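Side-chain contacts in BfpC (Escherichia coli, PDB 3VHJ), which is essential for type IV pilus biogenesis, the chain here being the N-terminal cytoplasmic domain of a longer membrane protein: residues A[6-11]-A[69-74]; A[33-38]-A[47-52]; A[87-92]-A[97-102]; A[121-126]-A[134-139]. The protein carries 1 engineered substitution. All coordinates share one frame; numbering follows the deposited sequence.

Contact 1 of 4, residues A[6-11]-A[69-74]; sequences LGVAVI and RGQVTL
Gln71 meets Val8 with the end of its amide: NE2 lies 3.5 Å from Val8 CG2, a van der Waals touch between two side chains running at about a right angle. CG stands beside the backbone N (chi1 -63°) and the chain is extended beyond it, which carries the amide across a gap of 8.6 Å between Gln71 CA and Val8 CA. A long amide suits this place because both its ends are used, NE2 giving a hydrogen bond to Gly66 O and OE1 accepting one from Lys68 N; the valine methyl therefore packs on a group whose rotation is already fixed. Strand 8-11 and the short strand 72-73 are the outermost members of a three-stranded mixed sheet, with strand 14-17 between them, so the side chains reach across the middle strand and no backbone bond joins the two segments. Thr73 O accepts a bond from Ser76 OG. Leu74, just beyond strand 72-73, points its CB toward strand 8-11 and sets CD1 3.6 Å from Ile11 CD1, methyl against methyl, the two branched chains crossing almost squarely. Tyr16 of the middle strand touches both Ile11 and Leu74.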
loop_
_atom_site.group_PDB
_atom_site.type_symbol
_atom_site.label_atom_id
_atom_site.label_comp_id
_atom_site.label_asym_id
_atom_site.label_seq_id
_atom_site.Cartn_x
_atom_site.Cartn_y
_atom_site.Cartn_z
ATOM N N LEU A 6 12.773 1.962 -4.879
ATOM C CA LEU A 6 11.412 1.714 -5.347
ATOM C C LEU A 6 10.390 1.745 -4.218
ATOM O O LEU A 6 9.206 1.988 -4.453
ATOM C CB LEU A 6 11.333 0.346 -6.025
ATOM C CG LEU A 6 11.368 0.243 -7.548
ATOM C CD1 LEU A 6 11.561 -1.218 -7.949
ATOM C CD2 LEU A 6 10.071 0.795 -8.132
ATOM N N GLY A 7 10.846 1.490 -2.997
ATOM C CA GLY A 7 9.935 1.465 -1.869
ATOM C C GLY A 7 9.636 2.782 -1.177
ATOM O O GLY A 7 8.949 2.792 -0.154
ATOM N N VAL A 8 10.134 3.894 -1.708
ATOM C CA VAL A 8 9.876 5.181 -1.071
ATOM C C VAL A 8 9.229 6.174 -2.023
ATOM O O VAL A 8 9.820 6.568 -3.025
ATOM C CB VAL A 8 11.178 5.794 -0.499
ATOM C CG1 VAL A 8 10.882 7.121 0.184
ATOM C CG2 VAL A 8 11.804 4.832 0.496
ATOM N N ALA A 9 8.012 6.592 -1.697
ATOM C CA ALA A 9 7.308 7.539 -2.543
ATOM C C ALA A 9 7.294 8.924 -1.922
ATOM O O ALA A 9 7.351 9.069 -0.702
ATOM C CB ALA A 9 5.876 7.059 -2.780
ATOM N N VAL A 10 7.236 9.941 -2.772
ATOM C CA VAL A 10 7.167 11.318 -2.306
ATOM C C VAL A 10 5.819 11.874 -2.743
ATOM O O VAL A 10 5.439 11.772 -3.907
ATOM C CB VAL A 10 8.268 12.216 -2.925
ATOM C CG1 VAL A 10 8.049 13.668 -2.500
ATOM C CG2 VAL A 10 9.639 11.751 -2.484
ATOM N N ILE A 11 5.085 12.435 -1.792
ATOM C CA ILE A 11 3.795 13.038 -2.081
ATOM C C ILE A 11 3.841 14.376 -1.370
ATOM O O ILE A 11 3.714 14.444 -0.151
ATOM C CB ILE A 11 2.630 12.190 -1.535
ATOM C CG1 ILE A 11 2.663 10.799 -2.171
ATOM C CG2 ILE A 11 1.301 12.869 -1.845
ATOM C CD1 ILE A 11 1.716 9.808 -1.528
ATOM N N ARG A 69 13.521 1.767 9.140
ATOM C CA ARG A 69 12.754 2.040 10.346
ATOM C C ARG A 69 12.376 3.522 10.356
ATOM O O ARG A 69 13.152 4.369 9.916
ATOM C CB ARG A 69 13.598 1.713 11.587
ATOM C CG ARG A 69 12.865 1.909 12.899
ATOM C CD ARG A 69 13.790 1.794 14.111
ATOM N NE ARG A 69 13.092 2.164 15.347
ATOM C CZ ARG A 69 12.158 1.424 15.942
ATOM N NH1 ARG A 69 11.797 0.257 15.431
ATOM N NH2 ARG A 69 11.572 1.860 17.048
ATOM N N GLY A 70 11.178 3.831 10.840
ATOM C CA GLY A 70 10.749 5.216 10.916
ATOM C C GLY A 70 9.950 5.765 9.747
ATOM O O GLY A 70 9.364 6.840 9.859
ATOM N N GLN A 71 9.919 5.059 8.623
ATOM C CA GLN A 71 9.157 5.557 7.480
ATOM C C GLN A 71 7.680 5.281 7.685
ATOM O O GLN A 71 7.298 4.201 8.139
ATOM C CB GLN A 71 9.602 4.884 6.177
ATOM C CG GLN A 71 11.034 5.160 5.789
ATOM C CD GLN A 71 11.495 4.274 4.651
ATOM O OE1 GLN A 71 10.929 3.209 4.415
ATOM N NE2 GLN A 71 12.541 4.700 3.953
ATOM N N VAL A 72 6.850 6.266 7.364
ATOM C CA VAL A 72 5.406 6.108 7.476
ATOM C C VAL A 72 4.944 5.349 6.240
ATOM O O VAL A 72 5.297 5.721 5.119
ATOM C CB VAL A 72 4.682 7.471 7.490
ATOM C CG1 VAL A 72 3.173 7.260 7.582
ATOM C CG2 VAL A 72 5.190 8.320 8.653
ATOM N N THR A 73 4.171 4.284 6.434
ATOM C CA THR A 73 3.678 3.521 5.297
ATOM C C THR A 73 2.492 4.286 4.713
ATOM O O THR A 73 1.601 4.745 5.442
ATOM C CB THR A 73 3.239 2.100 5.704
ATOM O OG1 THR A 73 2.052 2.167 6.501
ATOM C CG2 THR A 73 4.350 1.417 6.508
ATOM N N LEU A 74 2.501 4.439 3.396
ATOM C CA LEU A 74 1.453 5.172 2.707
ATOM C C LEU A 74 0.056 4.632 2.983
ATOM O O LEU A 74 -0.836 5.382 3.372
ATOM C CB LEU A 74 1.705 5.164 1.197
ATOM C CG LEU A 74 0.598 5.831 0.375
ATOM C CD1 LEU A 74 0.498 7.301 0.766
ATOM C CD2 LEU A 74 0.885 5.682 -1.109
#

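Contact 2 of 4, residues A[33-38]-A[47-52]; sequences QALNKS and YSVIGR
Leu35 and Tyr47 are brought together by unlike torsions. The leucine has CG anti to its backbone N (chi1 171°), which sends both methyls from the helix down to the strand, whereas Tyr47 holds CG between its own backbone N and carbonyl carbon (chi1 69°), a position that stands its ring up beside the leucine. The two side chains run at about a right angle. CD2 of Leu35 lies 3.6 Å from Tyr47 CD2 and approaches the ring obliquely, while Leu35 CD1 drops to the root of the tyrosine, 3.8 Å from Tyr47 CB. The same CD2 methyl also rests 3.7 Å from Val49 CG2, the branch of the valine that lies beside its backbone N. One methyl thus rests against two residues spaced two apart on the strand, a place that suits leucine because CD2 can bridge Tyr47 and Val49 while CD1 keeps to the base of the tyrosine. Here helix 31-42 packs on one face of an antiparallel sheet made of strands 21-23, 55-60, 46-52 and 162-163; Ala34 and Ser38 extend this packing to Phe58 and Val60 of the next strand. Around Leu35, the helix adds Leu39 against Tyr47 and Thr31 against Val49. Tyrosine combines an apolar ring base with a polar end: its OH is hydrogen-bonded to Lys162 NZ, on the edge strand whose backbone also pairs with Tyr47.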
loop_
_atom_site.group_PDB
_atom_site.type_symbol
_atom_site.label_atom_id
_atom_site.label_comp_id
_atom_site.label_asym_id
_atom_site.label_seq_id
_atom_site.Cartn_x
_atom_site.Cartn_y
_atom_site.Cartn_z
ATOM N N GLN A 33 1.297 -13.863 15.250
ATOM C CA GLN A 33 1.874 -15.064 14.652
ATOM C C GLN A 33 2.032 -14.911 13.150
ATOM O O GLN A 33 3.069 -15.256 12.584
ATOM C CB GLN A 33 0.995 -16.275 14.932
ATOM C CG GLN A 33 1.026 -16.733 16.365
ATOM C CD GLN A 33 0.101 -17.900 16.589
ATOM O OE1 GLN A 33 -1.111 -17.788 16.407
ATOM N NE2 GLN A 33 0.667 -19.034 16.975
ATOM N N ALA A 34 0.992 -14.396 12.508
ATOM C CA ALA A 34 1.015 -14.198 11.069
ATOM C C ALA A 34 2.160 -13.269 10.686
ATOM O O ALA A 34 2.901 -13.547 9.747
ATOM C CB ALA A 34 -0.317 -13.623 10.599
ATOM N N LEU A 35 2.309 -12.168 11.417
ATOM C CA LEU A 35 3.373 -11.215 11.130
ATOM C C LEU A 35 4.750 -11.845 11.255
ATOM O O LEU A 35 5.586 -11.717 10.362
ATOM C CB LEU A 35 3.287 -10.009 12.068
ATOM C CG LEU A 35 4.471 -9.038 12.007
ATOM C CD1 LEU A 35 4.642 -8.515 10.590
ATOM C CD2 LEU A 35 4.237 -7.888 12.979
ATOM N N ASN A 36 4.989 -12.519 12.372
ATOM C CA ASN A 36 6.281 -13.143 12.586
ATOM C C ASN A 36 6.603 -14.212 11.560
ATOM O O ASN A 36 7.769 -14.409 11.215
ATOM C CB ASN A 36 6.353 -13.707 14.002
ATOM C CG ASN A 36 6.744 -12.655 15.009
ATOM O OD1 ASN A 36 7.888 -12.195 15.026
ATOM N ND2 ASN A 36 5.800 -12.253 15.846
ATOM N N LYS A 37 5.573 -14.895 11.067
ATOM C CA LYS A 37 5.769 -15.928 10.057
ATOM C C LYS A 37 6.160 -15.251 8.751
ATOM O O LYS A 37 6.981 -15.763 7.992
ATOM C CB LYS A 37 4.488 -16.746 9.861
ATOM C CG LYS A 37 4.212 -17.726 10.999
ATOM C CD LYS A 37 2.825 -18.358 10.905
ATOM C CE LYS A 37 2.640 -19.164 9.628
ATOM N NZ LYS A 37 1.301 -19.816 9.583
ATOM N N SER A 38 5.572 -14.087 8.501
ATOM C CA SER A 38 5.868 -13.337 7.289
ATOM C C SER A 38 7.286 -12.770 7.355
ATOM O O SER A 38 8.034 -12.829 6.377
ATOM C CB SER A 38 4.853 -12.203 7.114
ATOM O OG SER A 38 5.097 -11.485 5.920
ATOM N N TYR A 47 8.586 -3.907 10.038
ATOM C CA TYR A 47 7.161 -4.186 10.055
ATOM C C TYR A 47 6.339 -3.055 10.657
ATOM O O TYR A 47 6.865 -2.100 11.219
ATOM C CB TYR A 47 6.888 -5.442 10.872
ATOM C CG TYR A 47 7.140 -5.231 12.346
ATOM C CD1 TYR A 47 8.423 -5.348 12.881
ATOM C CD2 TYR A 47 6.105 -4.851 13.198
ATOM C CE1 TYR A 47 8.666 -5.092 14.230
ATOM C CE2 TYR A 47 6.336 -4.590 14.543
ATOM C CZ TYR A 47 7.616 -4.710 15.052
ATOM O OH TYR A 47 7.845 -4.431 16.378
ATOM N N SER A 48 5.029 -3.198 10.542
ATOM C CA SER A 48 4.102 -2.240 11.100
ATOM C C SER A 48 2.772 -2.955 11.222
ATOM O O SER A 48 2.361 -3.674 10.317
ATOM C CB SER A 48 3.955 -1.024 10.188
ATOM O OG SER A 48 3.017 -0.121 10.736
ATOM N N VAL A 49 2.118 -2.790 12.361
ATOM C CA VAL A 49 0.825 -3.406 12.562
ATOM C C VAL A 49 -0.170 -2.264 12.584
ATOM O O VAL A 49 0.042 -1.270 13.269
ATOM C CB VAL A 49 0.753 -4.166 13.906
ATOM C CG1 VAL A 49 -0.653 -4.716 14.116
ATOM C CG2 VAL A 49 1.761 -5.304 13.910
ATOM N N ILE A 50 -1.234 -2.381 11.804
ATOM C CA ILE A 50 -2.235 -1.330 11.796
ATOM C C ILE A 50 -3.582 -1.931 12.149
ATOM O O ILE A 50 -3.911 -3.046 11.743
ATOM C CB ILE A 50 -2.309 -0.613 10.432
ATOM C CG1 ILE A 50 -2.896 -1.536 9.376
ATOM C CG2 ILE A 50 -0.918 -0.171 10.012
ATOM C CD1 ILE A 50 -3.161 -0.841 8.052
ATOM N N GLY A 51 -4.350 -1.191 12.934
ATOM C CA GLY A 51 -5.647 -1.677 13.346
ATOM C C GLY A 51 -6.766 -0.985 12.606
ATOM O O GLY A 51 -6.710 0.221 12.344
ATOM N N ARG A 52 -7.780 -1.766 12.260
ATOM C CA ARG A 52 -8.951 -1.262 11.567
ATOM C C ARG A 52 -10.157 -1.836 12.299
ATOM O O ARG A 52 -10.010 -2.723 13.144
ATOM C CB ARG A 52 -8.929 -1.703 10.100
ATOM C CG ARG A 52 -7.846 -1.003 9.263
ATOM C CD ARG A 52 -8.185 0.467 9.047
ATOM N NE ARG A 52 -7.203 1.186 8.233
ATOM C CZ ARG A 52 -6.132 1.817 8.704
ATOM N NH1 ARG A 52 -5.873 1.832 10.007
ATOM N NH2 ARG A 52 -5.325 2.459 7.866
#

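Contact 3 of 4, residues A[87-92]-A[97-102]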
loop_
_atom_site.group_PDB
_atom_site.type_symbol
_atom_site.label_atom_id
_atom_site.label_comp_id
_atom_site.label_asym_id
_atom_site.label_seq_id
_atom_site.Cartn_x
_atom_site.Cartn_y
_atom_site.Cartn_z
ATOM N N GLY A 87 -6.573 2.318 -7.196
ATOM C CA GLY A 87 -6.181 3.363 -8.119
ATOM C C GLY A 87 -4.745 3.292 -8.580
ATOM O O GLY A 87 -3.903 2.650 -7.949
ATOM N N LEU A 88 -4.497 3.946 -9.709
ATOM C CA LEU A 88 -3.179 4.052 -10.318
ATOM C C LEU A 88 -2.837 5.523 -10.086
ATOM O O LEU A 88 -3.579 6.411 -10.514
ATOM C CB LEU A 88 -3.271 3.757 -11.815
ATOM C CG LEU A 88 -2.046 4.034 -12.688
ATOM C CD1 LEU A 88 -0.879 3.159 -12.266
ATOM C CD2 LEU A 88 -2.415 3.769 -14.148
ATOM N N PHE A 89 -1.728 5.781 -9.400
ATOM C CA PHE A 89 -1.342 7.151 -9.074
ATOM C C PHE A 89 0.133 7.443 -9.292
ATOM O O PHE A 89 0.990 6.630 -8.963
ATOM C CB PHE A 89 -1.599 7.445 -7.593
ATOM C CG PHE A 89 -3.022 7.280 -7.154
ATOM C CD1 PHE A 89 -3.926 8.328 -7.273
ATOM C CD2 PHE A 89 -3.435 6.104 -6.534
ATOM C CE1 PHE A 89 -5.218 8.213 -6.771
ATOM C CE2 PHE A 89 -4.725 5.980 -6.032
ATOM C CZ PHE A 89 -5.615 7.033 -6.148
ATOM N N PRO A 90 0.447 8.628 -9.832
ATOM C CA PRO A 90 1.847 8.997 -10.053
ATOM C C PRO A 90 2.297 9.672 -8.756
ATOM O O PRO A 90 1.570 10.512 -8.225
ATOM C CB PRO A 90 1.780 10.026 -11.188
ATOM C CG PRO A 90 0.322 10.029 -11.645
ATOM C CD PRO A 90 -0.460 9.604 -10.454
ATOM N N ALA A 91 3.459 9.299 -8.229
ATOM C CA ALA A 91 3.969 9.948 -7.022
ATOM C C ALA A 91 4.757 11.148 -7.542
ATOM O O ALA A 91 4.867 11.331 -8.756
ATOM C CB ALA A 91 4.882 9.010 -6.242
ATOM N N ASP A 92 5.313 11.959 -6.649
ATOM C CA ASP A 92 6.057 13.136 -7.086
ATOM C C ASP A 92 7.498 12.856 -7.484
ATOM O O ASP A 92 8.163 13.723 -8.052
ATOM C CB ASP A 92 6.060 14.209 -5.994
ATOM C CG ASP A 92 4.682 14.756 -5.710
ATOM O OD1 ASP A 92 3.773 14.532 -6.531
ATOM O OD2 ASP A 92 4.513 15.424 -4.670
ATOM N N LEU A 97 2.305 4.400 -8.459
ATOM C CA LEU A 97 1.725 3.588 -7.403
ATOM C C LEU A 97 0.395 2.959 -7.807
ATOM O O LEU A 97 -0.418 3.592 -8.471
ATOM C CB LEU A 97 1.492 4.460 -6.166
ATOM C CG LEU A 97 2.668 5.315 -5.683
ATOM C CD1 LEU A 97 2.196 6.203 -4.535
ATOM C CD2 LEU A 97 3.827 4.418 -5.250
ATOM N N VAL A 98 0.192 1.705 -7.415
ATOM C CA VAL A 98 -1.067 1.016 -7.676
ATOM C C VAL A 98 -1.487 0.485 -6.313
ATOM O O VAL A 98 -0.781 -0.324 -5.714
ATOM C CB VAL A 98 -0.910 -0.156 -8.660
ATOM C CG1 VAL A 98 -2.265 -0.853 -8.853
ATOM C CG2 VAL A 98 -0.400 0.367 -10.001
ATOM N N ILE A 99 -2.628 0.953 -5.823
ATOM C CA ILE A 99 -3.104 0.556 -4.509
ATOM C C ILE A 99 -4.537 0.046 -4.529
ATOM O O ILE A 99 -5.267 0.267 -5.485
ATOM C CB ILE A 99 -3.001 1.736 -3.520
ATOM C CG1 ILE A 99 -3.977 2.840 -3.904
ATOM C CG2 ILE A 99 -1.584 2.307 -3.545
ATOM C CD1 ILE A 99 -3.944 4.030 -2.969
ATOM N N GLY A 100 -4.926 -0.641 -3.460
ATOM C CA GLY A 100 -6.271 -1.179 -3.368
ATOM C C GLY A 100 -6.594 -1.597 -1.946
ATOM O O GLY A 100 -5.818 -2.319 -1.320
ATOM N N VAL A 101 -7.733 -1.133 -1.437
ATOM C CA VAL A 101 -8.176 -1.451 -0.079
ATOM C C VAL A 101 -9.609 -1.975 -0.183
ATOM O O VAL A 101 -10.454 -1.365 -0.849
ATOM C CB VAL A 101 -8.124 -0.192 0.816
ATOM C CG1 VAL A 101 -8.678 -0.497 2.195
ATOM C CG2 VAL A 101 -6.688 0.300 0.923
ATOM N N ASP A 102 -9.882 -3.106 0.464
ATOM C CA ASP A 102 -11.205 -3.708 0.374
ATOM C C ASP A 102 -12.240 -3.120 1.312
ATOM O O ASP A 102 -11.945 -2.225 2.101
ATOM C CB ASP A 102 -11.116 -5.234 0.549
ATOM C CG ASP A 102 -10.815 -5.660 1.974
ATOM O OD1 ASP A 102 -10.426 -6.833 2.163
ATOM O OD2 ASP A 102 -10.977 -4.848 2.906
#
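Four backbone hydrogen bonds join Gly87 and Phe89 to Ile99 and Leu97. The Phe89–Leu97 pair has the shorter two: Phe89 N to Leu97 O is 2.7 Å and Leu97 N to Phe89 O is 2.6 Å, both close to straight. In the Gly87–Ile99 pair each bond, Gly87 N to Ile99 O and Ile99 N to Gly87 O, measures 3.0 Å. Between them sits the non-hydrogen-bonded pair Leu88–Val98, where Leu88 CD1 lies 3.6 Å from Val98 CG2 on the face covered by helix 116-127. This is the beta hairpin of strands 85-90 and 96-101. On its other face Phe89 meets its diagonal neighbour Ile99, the side chains crossing at about a right angle; CE2 is 3.7 Å from Ile99 CD1, whose CG1 stands between backbone N and carbonyl carbon (chi1 67°). Gly87 has no CB to collide with that ring. Ile99 also packs on Leu75 and Ile78. An alanine here lacks everything beyond CB and would probably open a gap beside Phe89 CE2 and lose that packing. With backbone groups paired between strands, and aliphatic side chains on one face and Phe89, Leu97 and Ile99 on the other, the hairpin suits the interior.

Contact 4 of 4, residues A[121-126]-A[134-139]; sequences KFFFDH and DRTYSP
Phe123 reaches from its helix to Thr136, Tyr137 and Ser138 by a side chain whose CB already points toward them. The anti position of CG relative to the backbone N (chi1 178°) carries the ring away from the helix backbone toward the strand, and its far half does the touching. On one flank CE1 lies 4.1 Å from Tyr137 O; on the other CE2 is 4.1 Å from Ser138 CB. At the tip CZ has two neighbours: Thr136 CG2, 3.8 Å away at the ring edge and near its plane, and Tyr137 O, also 3.8 Å away but oblique to the ring. Threonine suits its position by turning a methyl to the phenylalanine, and serine by offering only CB, while its OG is hydrogen-bonded to Val144 O. The phenylalanine also packs on Cys86, Leu88 and Val98 of the hairpin. A serine in its place would probably leave a gap facing Thr136 CG2 and Ser138 CB and deprive those three residues of the ring packed on them. Three antiparallel strands, a helix and a parallel edge strand make an order consistent with that of actin-like and ribonuclease H-like domains. Helix 116-127 lies over the sheet face bearing Leu88 and Val98, the chain then returns as edge strand 135-137, parallel to strand 85-90, and the Phe123 ring lies between the helix and these two strands.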
loop_
_atom_site.group_PDB
_atom_site.type_symbol
_atom_site.label_atom_id
_atom_site.label_comp_id
_atom_site.label_asym_id
_atom_site.label_seq_id
_atom_site.Cartn_x
_atom_site.Cartn_y
_atom_site.Cartn_z
ATOM N N LYS A 121 -0.164 -1.766 -16.687
ATOM C CA LYS A 121 -0.402 -3.178 -16.969
ATOM C C LYS A 121 -0.808 -3.962 -15.716
ATOM O O LYS A 121 -1.693 -4.818 -15.774
ATOM C CB LYS A 121 0.847 -3.809 -17.599
ATOM C CG LYS A 121 0.708 -5.293 -17.928
ATOM C CD LYS A 121 1.947 -5.826 -18.637
ATOM C CE LYS A 121 1.838 -7.319 -18.905
ATOM N NZ LYS A 121 0.595 -7.670 -19.653
ATOM N N PHE A 122 -0.165 -3.674 -14.588
ATOM C CA PHE A 122 -0.491 -4.370 -13.344
ATOM C C PHE A 122 -1.905 -3.993 -12.913
ATOM O O PHE A 122 -2.696 -4.842 -12.504
ATOM C CB PHE A 122 0.491 -3.983 -12.239
ATOM C CG PHE A 122 0.284 -4.741 -10.963
ATOM C CD1 PHE A 122 0.791 -6.027 -10.813
ATOM C CD2 PHE A 122 -0.448 -4.181 -9.921
ATOM C CE1 PHE A 122 0.569 -6.751 -9.639
ATOM C CE2 PHE A 122 -0.676 -4.895 -8.743
ATOM C CZ PHE A 122 -0.166 -6.184 -8.603
ATOM N N PHE A 123 -2.203 -2.704 -13.015
ATOM C CA PHE A 123 -3.499 -2.152 -12.658
ATOM C C PHE A 123 -4.629 -2.853 -13.409
ATOM O O PHE A 123 -5.594 -3.330 -12.806
ATOM C CB PHE A 123 -3.494 -0.658 -12.984
ATOM C CG PHE A 123 -4.790 0.041 -12.700
ATOM C CD1 PHE A 123 -5.272 0.151 -11.396
ATOM C CD2 PHE A 123 -5.503 0.644 -13.732
ATOM C CE1 PHE A 123 -6.438 0.854 -11.126
ATOM C CE2 PHE A 123 -6.675 1.352 -13.472
ATOM C CZ PHE A 123 -7.142 1.459 -12.165
ATOM N N PHE A 124 -4.509 -2.910 -14.732
ATOM C CA PHE A 124 -5.527 -3.550 -15.554
ATOM C C PHE A 124 -5.611 -5.060 -15.372
ATOM O O PHE A 124 -6.701 -5.612 -15.265
ATOM C CB PHE A 124 -5.288 -3.246 -17.035
ATOM C CG PHE A 124 -5.794 -1.905 -17.469
ATOM C CD1 PHE A 124 -4.911 -0.896 -17.831
ATOM C CD2 PHE A 124 -7.162 -1.654 -17.525
ATOM C CE1 PHE A 124 -5.384 0.354 -18.248
ATOM C CE2 PHE A 124 -7.644 -0.413 -17.937
ATOM C CZ PHE A 124 -6.751 0.593 -18.301
ATOM N N ASP A 125 -4.465 -5.730 -15.335
ATOM C CA ASP A 125 -4.459 -7.180 -15.197
ATOM C C ASP A 125 -4.892 -7.720 -13.838
ATOM O O ASP A 125 -5.511 -8.778 -13.766
ATOM C CB ASP A 125 -3.074 -7.753 -15.523
ATOM C CG ASP A 125 -2.649 -7.492 -16.959
ATOM O OD1 ASP A 125 -3.522 -7.441 -17.849
ATOM O OD2 ASP A 125 -1.430 -7.352 -17.195
ATOM N N HIS A 126 -4.595 -7.001 -12.761
ATOM C CA HIS A 126 -4.933 -7.520 -11.439
ATOM C C HIS A 126 -5.728 -6.647 -10.482
ATOM O O HIS A 126 -6.332 -7.162 -9.545
ATOM C CB HIS A 126 -3.646 -7.929 -10.719
ATOM C CG HIS A 126 -2.759 -8.825 -11.521
ATOM N ND1 HIS A 126 -3.068 -10.142 -11.779
ATOM C CD2 HIS A 126 -1.571 -8.591 -12.129
ATOM C CE1 HIS A 126 -2.110 -10.683 -12.510
ATOM N NE2 HIS A 126 -1.189 -9.761 -12.737
ATOM N N ASP A 134 -15.546 0.392 -4.477
ATOM C CA ASP A 134 -16.565 1.430 -4.442
ATOM C C ASP A 134 -16.073 2.588 -5.310
ATOM O O ASP A 134 -16.853 3.218 -6.025
ATOM C CB ASP A 134 -16.814 1.909 -3.006
ATOM C CG ASP A 134 -17.598 0.904 -2.182
ATOM O OD1 ASP A 134 -18.558 0.318 -2.722
ATOM O OD2 ASP A 134 -17.272 0.707 -0.990
ATOM N N ARG A 135 -14.767 2.850 -5.250
ATOM C CA ARG A 135 -14.155 3.918 -6.035
ATOM C C ARG A 135 -12.884 3.432 -6.726
ATOM O O ARG A 135 -12.124 2.644 -6.164
ATOM C CB ARG A 135 -13.801 5.119 -5.148
ATOM C CG ARG A 135 -14.985 5.869 -4.551
ATOM C CD ARG A 135 -15.974 6.338 -5.623
ATOM N NE ARG A 135 -15.389 7.224 -6.632
ATOM C CZ ARG A 135 -15.023 8.486 -6.414
ATOM N NH1 ARG A 135 -15.177 9.029 -5.213
ATOM N NH2 ARG A 135 -14.514 9.211 -7.403
ATOM N N THR A 136 -12.667 3.908 -7.950
ATOM C CA THR A 136 -11.484 3.565 -8.728
ATOM C C THR A 136 -10.910 4.857 -9.307
ATOM O O THR A 136 -11.643 5.675 -9.866
ATOM C CB THR A 136 -11.814 2.607 -9.894
ATOM O OG1 THR A 136 -12.295 1.358 -9.378
ATOM C CG2 THR A 136 -10.572 2.351 -10.727
ATOM N N TYR A 137 -9.597 5.025 -9.174
ATOM C CA TYR A 137 -8.908 6.214 -9.660
ATOM C C TYR A 137 -7.776 5.878 -10.623
ATOM O O TYR A 137 -7.102 4.855 -10.478
ATOM C CB TYR A 137 -8.314 6.991 -8.485
ATOM C CG TYR A 137 -9.292 7.289 -7.388
ATOM C CD1 TYR A 137 -10.231 8.310 -7.528
ATOM C CD2 TYR A 137 -9.294 6.540 -6.209
ATOM C CE1 TYR A 137 -11.148 8.580 -6.520
ATOM C CE2 TYR A 137 -10.208 6.803 -5.193
ATOM C CZ TYR A 137 -11.132 7.825 -5.358
ATOM O OH TYR A 137 -12.045 8.095 -4.370
ATOM N N SER A 138 -7.564 6.753 -11.601
ATOM C CA SER A 138 -6.488 6.585 -12.572
ATOM C C SER A 138 -6.374 7.882 -13.368
ATOM O O SER A 138 -7.314 8.667 -13.415
ATOM C CB SER A 138 -6.775 5.417 -13.524
ATOM O OG SER A 138 -7.815 5.732 -14.437
ATOM N N PRO A 139 -5.212 8.127 -13.989
ATOM C CA PRO A 139 -5.018 9.347 -14.779
ATOM C C PRO A 139 -6.017 9.440 -15.939
ATOM O O PRO A 139 -6.539 8.428 -16.405
ATOM C CB PRO A 139 -3.573 9.214 -15.261
ATOM C CG PRO A 139 -2.921 8.463 -14.129
ATOM C CD PRO A 139 -3.947 7.386 -13.851
#

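Contacts 3 and 4 belong to one sheet: strands 85-90 and 135-137 are neighbours, Leu88 N lies 2.9 Å from Tyr137 O, and the two centres are about 8 Å apart. Contact 1 touches contact 3 at two points, Val10 O to Asp92 N at 2.8 Å and Leu74 CD2 to Leu97 CD1 at 3.7 Å; its centre is about 13 Å from that of contact 3. Contact 2 belongs to a separate antiparallel sheet. Its centre lies about 18 Å from that of contact 1, within whose chain span it falls, and about 26 Å from that of contact 4, across the middle of the domain.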